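Local coordinates for chemotaxis protein cheA (Thermotoga maritima, PDB 1TQG) that probably relays phosphoryl groups in bacterial chemotaxis, as the histidine phosphotransfer (Hpt) domain of the chemotaxis histidine kinase CheA, at residues I38-F42 with L71-R75. Sequence-based numbering, arbitrary orientation.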
loop_
_atom_site.group_PDB
_atom_site.type_symbol
_atom_site.label_atom_id
_atom_site.label_comp_id
_atom_site.label_asym_id
_atom_site.label_seq_id
_atom_site.Cartn_x
_atom_site.Cartn_y
_atom_site.Cartn_z
ATOM N N ILE A 38 8.833 4.898 -7.591
ATOM C CA ILE A 38 9.110 4.313 -6.258
ATOM C C ILE A 38 8.509 5.195 -5.185
ATOM O O ILE A 38 7.878 4.682 -4.246
ATOM C CB ILE A 38 10.616 4.048 -6.050
ATOM C CG1 ILE A 38 11.132 3.057 -7.104
ATOM C CG2 ILE A 38 10.910 3.634 -4.631
ATOM C CD1 ILE A 38 12.632 2.964 -7.066
ATOM N N ASN A 39 8.730 6.482 -5.275
ATOM C CA ASN A 39 8.183 7.423 -4.335
ATOM C C ASN A 39 6.630 7.404 -4.318
ATOM O O ASN A 39 6.032 7.451 -3.230
ATOM C CB ASN A 39 8.657 8.837 -4.600
ATOM C CG ASN A 39 10.137 8.984 -4.365
ATOM O OD1 ASN A 39 10.750 8.370 -3.535
ATOM N ND2 ASN A 39 10.725 9.918 -5.056
ATOM N N GLU A 40 5.997 7.296 -5.451
ATOM C CA GLU A 40 4.555 7.192 -5.519
ATOM C C GLU A 40 4.022 6.018 -4.720
ATOM O O GLU A 40 3.016 6.089 -4.021
ATOM C CB GLU A 40 4.065 6.996 -6.942
ATOM C CG GLU A 40 4.091 8.148 -7.858
ATOM C CD GLU A 40 3.536 7.863 -9.243
ATOM O OE1 GLU A 40 2.826 6.907 -9.614
ATOM O OE2 GLU A 40 3.903 8.737 -10.022
ATOM N N ALA A 41 4.688 4.897 -4.942
ATOM C CA ALA A 41 4.278 3.712 -4.200
ATOM C C ALA A 41 4.517 3.865 -2.715
ATOM O O ALA A 41 3.601 3.486 -1.921
ATOM C CB ALA A 41 5.045 2.517 -4.750
ATOM N N PHE A 42 5.677 4.370 -2.322
ATOM C CA PHE A 42 5.919 4.651 -0.933
ATOM C C PHE A 42 4.801 5.511 -0.302
ATOM O O PHE A 42 4.300 5.195 0.764
ATOM C CB PHE A 42 7.328 5.309 -0.795
ATOM C CG PHE A 42 7.540 5.797 0.635
ATOM C CD1 PHE A 42 7.865 4.904 1.651
ATOM C CD2 PHE A 42 7.351 7.115 0.931
ATOM C CE1 PHE A 42 7.948 5.328 2.957
ATOM C CE2 PHE A 42 7.432 7.548 2.251
ATOM C CZ PHE A 42 7.725 6.639 3.261
ATOM N N LEU A 71 9.696 -0.151 0.082
ATOM C CA LEU A 71 9.772 0.972 -0.834
ATOM C C LEU A 71 10.653 2.070 -0.333
ATOM O O LEU A 71 11.288 2.765 -1.148
ATOM C CB LEU A 71 8.380 1.539 -1.205
ATOM C CG LEU A 71 7.535 0.788 -2.219
ATOM C CD1 LEU A 71 8.135 0.885 -3.637
ATOM C CD2 LEU A 71 7.305 -0.651 -1.865
ATOM N N ASP A 72 10.761 2.218 0.985
ATOM C CA ASP A 72 11.643 3.223 1.560
ATOM C C ASP A 72 13.096 2.873 1.348
ATOM O O ASP A 72 13.925 3.719 0.995
ATOM C CB ASP A 72 11.263 3.318 3.034
ATOM C CG ASP A 72 11.434 4.694 3.629
ATOM O OD1 ASP A 72 11.818 5.661 2.947
ATOM O OD2 ASP A 72 11.134 4.807 4.834
ATOM N N LYS A 73 13.420 1.594 1.525
ATOM C CA LYS A 73 14.790 1.132 1.170
ATOM C C LYS A 73 15.055 1.419 -0.299
ATOM O O LYS A 73 16.120 1.920 -0.670
ATOM C CB LYS A 73 14.949 -0.319 1.555
ATOM C CG LYS A 73 15.038 -0.591 3.076
ATOM C CD LYS A 73 15.170 -2.102 3.296
ATOM C CE LYS A 73 15.311 -2.402 4.764
ATOM N NZ LYS A 73 14.814 -3.761 5.116
ATOM N N ALA A 74 14.079 1.143 -1.161
ATOM C CA ALA A 74 14.320 1.290 -2.585
ATOM C C ALA A 74 14.468 2.769 -2.943
ATOM O O ALA A 74 15.284 3.138 -3.775
ATOM C CB ALA A 74 13.171 0.657 -3.336
ATOM N N ARG A 75 13.681 3.675 -2.298
ATOM C CA ARG A 75 13.759 5.089 -2.672
ATOM C C ARG A 75 15.103 5.687 -2.215
ATOM O O ARG A 75 15.527 6.696 -2.743
ATOM C CB ARG A 75 12.500 5.842 -2.221
ATOM C CG ARG A 75 12.576 6.313 -0.784
ATOM C CD ARG A 75 11.243 6.920 -0.418
ATOM N NE ARG A 75 11.200 7.360 0.936
ATOM C CZ ARG A 75 11.335 8.612 1.412
ATOM N NH1 ARG A 75 11.516 9.646 0.646
ATOM N NH2 ARG A 75 11.244 8.808 2.737
HETATM O O HOH W 1 12.523 9.723 -2.212
#
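Leu71 starts the contact by pointing its side chain toward helix 35-55, where CD1 packs 3.7 Å from Ala41 CB and its CB lies against Phe42 CB. Its carbonyl O, already bonded to Arg75 N one turn on, also has Ile38 CG2 beside it. Asp72 comes next, reaching the Phe42 ring obliquely: in the conformer described here its CG is 3.6 Å from Phe42 CE1, with carboxylate and ring planes 32° apart. Ala74 adds a methyl, CB, 4.0 Å from Ile38 CG2. Standing anti to its own backbone N, that branch of Ile38 is directed at the backbone of helix 58-75, as close to Arg75 N as to Leu71 O, with Ala74 CB and, at 3.6 Å, Arg75 CB around it.

Arg75 finishes the walk. With chi1 at 85° and the chain extended from CG to NE, it runs back over one face of the Phe42 ring, the guanidinium lying nearly flat on it in a cation-pi stack, CZ 4.4 Å from the ring centroid. In the same Asp72 conformer, Arg75 NE makes a 2.7 Å salt bridge to Asp72 OD1, backed by a weak bond from NH2, which probably helps fix how the guanidinium is turned. A water takes a hydrogen bond from NH1 and gives one to Asn39 OD1, linking the helices where no direct hydrogen bond does. Were Phe42 cut back to an alanine, the guanidinium is likely to lose its aromatic platform and be freer to turn.

Helices 35-55 and 58-75 are antiparallel neighbours in the Hpt four-helix bundle; segments 38-42 and 71-75 cross at -153° with axes 9.1 Å apart. Ile38 and Ala41 also pack on Leu28, Leu21 and Leu25 of helix 3-30, while Ile81 of the following loop touches Ile38 and Ala74.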